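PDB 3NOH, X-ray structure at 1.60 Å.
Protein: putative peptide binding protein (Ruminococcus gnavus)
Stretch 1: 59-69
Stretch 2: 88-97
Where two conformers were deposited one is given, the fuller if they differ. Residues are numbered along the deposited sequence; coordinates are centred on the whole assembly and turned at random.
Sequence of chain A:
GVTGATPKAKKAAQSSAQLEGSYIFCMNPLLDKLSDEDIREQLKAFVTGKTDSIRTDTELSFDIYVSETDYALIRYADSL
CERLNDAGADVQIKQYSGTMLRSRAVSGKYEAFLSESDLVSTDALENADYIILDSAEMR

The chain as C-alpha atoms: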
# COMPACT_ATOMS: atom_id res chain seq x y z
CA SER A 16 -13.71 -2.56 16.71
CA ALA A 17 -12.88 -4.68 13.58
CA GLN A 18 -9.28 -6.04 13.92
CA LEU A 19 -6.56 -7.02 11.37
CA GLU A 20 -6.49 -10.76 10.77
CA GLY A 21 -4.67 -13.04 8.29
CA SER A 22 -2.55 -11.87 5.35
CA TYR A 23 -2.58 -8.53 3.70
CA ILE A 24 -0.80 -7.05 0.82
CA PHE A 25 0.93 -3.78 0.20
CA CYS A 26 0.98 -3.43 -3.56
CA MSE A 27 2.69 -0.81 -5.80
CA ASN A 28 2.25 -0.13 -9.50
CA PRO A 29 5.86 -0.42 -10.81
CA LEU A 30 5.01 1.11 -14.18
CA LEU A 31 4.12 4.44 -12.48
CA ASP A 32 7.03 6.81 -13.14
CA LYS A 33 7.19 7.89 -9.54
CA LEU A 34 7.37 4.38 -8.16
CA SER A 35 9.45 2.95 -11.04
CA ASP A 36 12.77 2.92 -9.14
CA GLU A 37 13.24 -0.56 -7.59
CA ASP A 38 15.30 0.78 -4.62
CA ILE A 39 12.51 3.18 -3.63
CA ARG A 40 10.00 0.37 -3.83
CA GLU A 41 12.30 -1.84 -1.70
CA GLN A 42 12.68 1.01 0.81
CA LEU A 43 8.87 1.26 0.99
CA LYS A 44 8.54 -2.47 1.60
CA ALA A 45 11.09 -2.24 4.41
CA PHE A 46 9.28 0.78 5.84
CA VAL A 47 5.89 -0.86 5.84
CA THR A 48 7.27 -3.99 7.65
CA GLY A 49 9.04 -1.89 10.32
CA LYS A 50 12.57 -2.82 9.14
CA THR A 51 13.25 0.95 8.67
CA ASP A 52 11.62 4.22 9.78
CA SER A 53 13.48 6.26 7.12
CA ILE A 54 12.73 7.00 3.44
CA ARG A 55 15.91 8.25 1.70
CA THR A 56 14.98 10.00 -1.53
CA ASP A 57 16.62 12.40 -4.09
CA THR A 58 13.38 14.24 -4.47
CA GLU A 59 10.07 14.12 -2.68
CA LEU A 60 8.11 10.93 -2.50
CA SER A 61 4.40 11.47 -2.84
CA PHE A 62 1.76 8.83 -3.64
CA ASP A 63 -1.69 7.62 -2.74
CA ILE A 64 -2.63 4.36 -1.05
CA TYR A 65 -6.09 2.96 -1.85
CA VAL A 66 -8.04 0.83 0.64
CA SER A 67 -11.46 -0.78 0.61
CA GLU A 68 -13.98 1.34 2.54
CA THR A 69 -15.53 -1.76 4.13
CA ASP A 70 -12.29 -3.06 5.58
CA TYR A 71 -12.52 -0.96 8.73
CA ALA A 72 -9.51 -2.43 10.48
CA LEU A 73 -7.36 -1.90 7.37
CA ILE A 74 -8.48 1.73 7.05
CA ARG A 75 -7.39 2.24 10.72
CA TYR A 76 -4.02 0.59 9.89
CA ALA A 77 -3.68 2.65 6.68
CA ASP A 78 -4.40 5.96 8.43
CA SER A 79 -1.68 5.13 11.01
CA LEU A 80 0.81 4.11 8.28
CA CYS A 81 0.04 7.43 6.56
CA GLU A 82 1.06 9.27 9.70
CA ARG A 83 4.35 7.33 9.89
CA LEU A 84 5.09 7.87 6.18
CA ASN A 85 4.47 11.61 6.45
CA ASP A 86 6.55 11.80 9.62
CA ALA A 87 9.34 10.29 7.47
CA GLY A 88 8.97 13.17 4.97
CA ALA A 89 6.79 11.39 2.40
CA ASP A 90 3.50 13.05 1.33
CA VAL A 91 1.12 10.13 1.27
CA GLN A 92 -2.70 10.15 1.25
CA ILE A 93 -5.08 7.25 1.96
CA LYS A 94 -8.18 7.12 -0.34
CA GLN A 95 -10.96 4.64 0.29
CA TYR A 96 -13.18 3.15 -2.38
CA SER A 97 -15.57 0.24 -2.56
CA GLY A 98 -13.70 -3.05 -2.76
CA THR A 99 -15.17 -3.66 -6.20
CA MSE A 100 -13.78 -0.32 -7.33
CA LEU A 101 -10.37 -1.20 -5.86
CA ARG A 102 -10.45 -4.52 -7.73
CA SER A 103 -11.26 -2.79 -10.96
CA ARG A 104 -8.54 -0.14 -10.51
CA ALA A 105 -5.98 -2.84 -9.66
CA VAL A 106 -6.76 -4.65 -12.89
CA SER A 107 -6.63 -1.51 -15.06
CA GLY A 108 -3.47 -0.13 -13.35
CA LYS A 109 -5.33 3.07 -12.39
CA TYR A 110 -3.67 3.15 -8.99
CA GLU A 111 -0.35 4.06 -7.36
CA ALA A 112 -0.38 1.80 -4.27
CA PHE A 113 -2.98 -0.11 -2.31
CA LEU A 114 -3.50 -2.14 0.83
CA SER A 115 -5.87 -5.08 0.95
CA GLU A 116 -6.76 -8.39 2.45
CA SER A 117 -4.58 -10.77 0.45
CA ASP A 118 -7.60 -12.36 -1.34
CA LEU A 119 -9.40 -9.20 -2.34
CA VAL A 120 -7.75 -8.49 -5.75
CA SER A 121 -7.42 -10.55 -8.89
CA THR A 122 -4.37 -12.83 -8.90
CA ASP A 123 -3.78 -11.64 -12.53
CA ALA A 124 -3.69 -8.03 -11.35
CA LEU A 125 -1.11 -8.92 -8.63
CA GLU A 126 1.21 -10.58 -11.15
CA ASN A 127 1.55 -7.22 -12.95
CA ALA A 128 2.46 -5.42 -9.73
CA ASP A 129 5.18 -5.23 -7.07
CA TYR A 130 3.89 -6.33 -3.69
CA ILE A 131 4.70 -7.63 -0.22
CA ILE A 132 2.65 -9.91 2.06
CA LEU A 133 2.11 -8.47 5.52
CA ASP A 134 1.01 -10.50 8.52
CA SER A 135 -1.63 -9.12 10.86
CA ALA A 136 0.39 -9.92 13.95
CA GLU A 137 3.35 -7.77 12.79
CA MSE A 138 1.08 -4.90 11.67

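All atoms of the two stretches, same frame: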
# COMPACT_ATOMS: atom_id res chain seq x y z
N GLU A 59 11.17 14.44 -3.56
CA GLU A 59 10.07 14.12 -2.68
C GLU A 59 9.33 12.87 -3.14
O GLU A 59 9.16 12.63 -4.33
CB GLU A 59 9.11 15.32 -2.59
CG GLU A 59 7.76 15.01 -1.93
N LEU A 60 8.89 12.06 -2.18
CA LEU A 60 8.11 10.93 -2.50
C LEU A 60 6.67 11.23 -2.13
O LEU A 60 6.37 11.51 -0.97
CB LEU A 60 8.60 9.71 -1.73
CG LEU A 60 7.82 8.42 -1.98
CD1 LEU A 60 7.84 7.96 -3.45
CD2 LEU A 60 8.42 7.35 -1.09
N SER A 61 5.78 11.17 -3.11
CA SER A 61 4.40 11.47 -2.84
C SER A 61 3.55 10.50 -3.63
O SER A 61 3.77 10.41 -4.83
CB SER A 61 4.09 12.89 -3.34
OG SER A 61 2.78 13.24 -2.97
N PHE A 62 2.60 9.83 -2.98
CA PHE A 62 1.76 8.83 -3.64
C PHE A 62 0.55 8.53 -2.79
O PHE A 62 0.52 8.82 -1.59
CB PHE A 62 2.52 7.54 -4.02
CG PHE A 62 3.02 6.74 -2.84
CD1 PHE A 62 4.24 7.05 -2.25
CD2 PHE A 62 2.27 5.71 -2.31
CE1 PHE A 62 4.68 6.32 -1.14
CE2 PHE A 62 2.74 4.95 -1.21
CZ PHE A 62 3.94 5.27 -0.63
N ASP A 63 -0.47 7.98 -3.42
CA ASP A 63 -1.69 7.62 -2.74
C ASP A 63 -1.69 6.12 -2.46
O ASP A 63 -1.22 5.28 -3.26
CB ASP A 63 -2.91 7.99 -3.59
CG ASP A 63 -3.05 9.50 -3.83
OD1 ASP A 63 -2.52 10.27 -3.03
OD2 ASP A 63 -3.70 9.88 -4.84
N ILE A 64 -2.35 5.74 -1.37
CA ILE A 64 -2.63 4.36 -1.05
C ILE A 64 -4.13 4.15 -1.01
O ILE A 64 -4.83 4.79 -0.23
CB ILE A 64 -2.05 3.92 0.32
CG1 ILE A 64 -0.53 4.11 0.31
CG2 ILE A 64 -2.42 2.45 0.61
CD1 ILE A 64 0.18 3.90 1.67
N TYR A 65 -4.67 3.29 -1.86
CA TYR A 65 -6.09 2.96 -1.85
C TYR A 65 -6.40 1.83 -0.87
O TYR A 65 -5.57 0.97 -0.62
CB TYR A 65 -6.55 2.54 -3.24
CG TYR A 65 -6.45 3.57 -4.32
CD1 TYR A 65 -6.28 4.90 -4.05
CD2 TYR A 65 -6.61 3.17 -5.64
CE1 TYR A 65 -6.22 5.86 -5.09
CE2 TYR A 65 -6.56 4.09 -6.67
CZ TYR A 65 -6.41 5.43 -6.39
OH TYR A 65 -6.34 6.35 -7.43
N VAL A 66 -7.60 1.84 -0.32
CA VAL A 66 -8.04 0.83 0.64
C VAL A 66 -9.53 0.63 0.45
O VAL A 66 -10.24 1.58 0.14
CB VAL A 66 -7.73 1.28 2.10
CG1 VAL A 66 -8.42 2.61 2.44
CG2 VAL A 66 -8.13 0.21 3.12
N SER A 67 -10.03 -0.59 0.69
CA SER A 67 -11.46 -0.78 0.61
C SER A 67 -12.19 -0.15 1.82
O SER A 67 -11.80 -0.35 2.99
CB SER A 67 -11.77 -2.26 0.64
OG SER A 67 -13.18 -2.48 0.80
N GLU A 68 -13.23 0.60 1.52
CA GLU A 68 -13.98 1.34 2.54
C GLU A 68 -14.76 0.46 3.52
O GLU A 68 -15.23 0.97 4.57
CB GLU A 68 -14.95 2.31 1.84
CG GLU A 68 -16.09 1.63 1.10
CD GLU A 68 -16.83 2.56 0.10
OE1 GLU A 68 -16.43 3.76 -0.03
OE2 GLU A 68 -17.78 2.06 -0.58
N THR A 69 -14.92 -0.84 3.22
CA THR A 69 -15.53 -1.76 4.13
C THR A 69 -14.57 -2.62 4.94
O THR A 69 -15.01 -3.46 5.71
CB THR A 69 -16.61 -2.62 3.41
OG1 THR A 69 -16.06 -3.21 2.24
CG2 THR A 69 -17.81 -1.74 2.98
N GLY A 88 8.72 12.13 5.97
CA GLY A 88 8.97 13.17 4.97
C GLY A 88 8.33 12.84 3.63
O GLY A 88 8.52 13.58 2.67
N ALA A 89 7.58 11.74 3.57
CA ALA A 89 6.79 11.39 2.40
C ALA A 89 5.52 12.26 2.45
O ALA A 89 5.27 12.93 3.48
CB ALA A 89 6.45 9.90 2.42
N ASP A 90 4.82 12.40 1.32
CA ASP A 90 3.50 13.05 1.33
C ASP A 90 2.51 12.05 0.77
O ASP A 90 2.27 11.97 -0.43
CB ASP A 90 3.39 14.36 0.57
CG ASP A 90 1.99 15.08 0.79
OD1 ASP A 90 1.18 14.71 1.70
OD2 ASP A 90 1.73 16.06 0.07
N VAL A 91 2.03 11.20 1.65
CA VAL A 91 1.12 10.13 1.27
C VAL A 91 -0.30 10.47 1.75
O VAL A 91 -0.48 11.13 2.79
CB VAL A 91 1.61 8.79 1.86
CG1 VAL A 91 0.62 7.67 1.65
CG2 VAL A 91 3.00 8.44 1.24
N GLN A 92 -1.26 10.09 0.92
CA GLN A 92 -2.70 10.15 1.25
C GLN A 92 -3.29 8.74 1.17
O GLN A 92 -2.89 7.93 0.31
CB GLN A 92 -3.48 11.04 0.25
CG GLN A 92 -2.98 12.37 0.11
CD GLN A 92 -3.77 13.19 -0.87
OE1 GLN A 92 -4.31 14.24 -0.52
NE2 GLN A 92 -3.83 12.72 -2.15
N ILE A 93 -4.25 8.45 2.03
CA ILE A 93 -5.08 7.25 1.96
C ILE A 93 -6.45 7.70 1.34
O ILE A 93 -7.04 8.69 1.72
CB ILE A 93 -5.38 6.66 3.34
CG1 ILE A 93 -4.07 6.46 4.18
CG2 ILE A 93 -6.17 5.32 3.19
CD1 ILE A 93 -3.03 5.62 3.45
N LYS A 94 -6.90 6.90 0.36
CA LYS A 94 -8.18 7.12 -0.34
C LYS A 94 -8.93 5.82 -0.37
O LYS A 94 -8.43 4.80 -0.90
CB LYS A 94 -7.93 7.57 -1.77
CG LYS A 94 -7.34 8.93 -1.87
CD LYS A 94 -7.31 9.43 -3.30
CE LYS A 94 -6.62 10.74 -3.36
NZ LYS A 94 -6.32 11.16 -4.78
N GLN A 95 -10.12 5.83 0.22
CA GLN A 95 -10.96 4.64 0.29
C GLN A 95 -11.95 4.65 -0.87
O GLN A 95 -12.48 5.69 -1.28
CB GLN A 95 -11.67 4.49 1.65
CG GLN A 95 -12.85 5.41 1.93
CD GLN A 95 -12.51 6.80 2.42
OE1 GLN A 95 -11.62 7.48 1.87
NE2 GLN A 95 -13.25 7.29 3.41
N TYR A 96 -12.22 3.44 -1.33
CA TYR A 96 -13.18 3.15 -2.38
C TYR A 96 -13.93 1.87 -2.03
O TYR A 96 -13.48 1.09 -1.20
CB TYR A 96 -12.44 2.91 -3.71
CG TYR A 96 -11.71 4.12 -4.21
CD1 TYR A 96 -12.36 5.16 -4.91
CD2 TYR A 96 -10.37 4.31 -3.86
CE1 TYR A 96 -11.68 6.30 -5.28
CE2 TYR A 96 -9.70 5.45 -4.24
CZ TYR A 96 -10.34 6.43 -4.93
OH TYR A 96 -9.64 7.58 -5.30
N SER A 97 -15.02 1.58 -2.72
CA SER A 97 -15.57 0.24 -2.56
C SER A 97 -14.53 -0.81 -2.95
O SER A 97 -13.67 -0.58 -3.80
CB SER A 97 -16.81 0.07 -3.43
OG SER A 97 -16.50 0.12 -4.83
O HOH W 1 9.91 12.47 0.47
O HOH W 2 -6.20 9.16 -6.85

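The most distinctive feature of this contact is a small polar cluster built on D63. Its two carboxylate oxygens take different partners on the neighbouring strand. OD1 of D63 accepts a hydrogen bond from NE2 of Q92 at 2.9 Å. OD2 of D63 forms a salt bridge with NZ of K94, also at 2.9 Å. Q92 pairs with D63, and K94 is two residues on, so all three side chains lie on one side of the sheet. A water extends the cluster: it accepts from NZ of K94 and is hydrogen-bonded to OH of Y65.

The backbones run as parallel strands, with I64 beside I93. As is usual in parallel pairing, alternate residues of each strand do the bonding. I64 N donates to Q92 O at 2.8 Å, and K94 N donates to I64 O at 3.0 Å. V66 N to K94 O and Y96 N to V66 O follow, both at 3.1 Å. Beyond the strand, E68 N donates to Y96 O at 2.8 Å. Pairing is looser near the start, where F62 N to D90 O and Q92 N to F62 O are weak bonds of 3.3 Å each. D90 O also accepts from OG of S61 at 2.9 Å.

The other side of the sheet is largely apolar. CG2 of V91 sits over a face of the F62 ring, 3.6 Å from its CE1, in a CH-pi contact. CD1 of I64 meets CG1 of V91 at 3.8 Å. CG1 of V66 packs on CG2 of I93 at 3.6 Å.

On the D63 side, the edge of Y96 points at the face of Y65. CE2 of Y96 lies 3.5 Å from CD1 of Y65. The planes are 67° apart, an edge-to-face pair.

Near the L60 and G88 end, a second water accepts from L60 N and donates to G88 O.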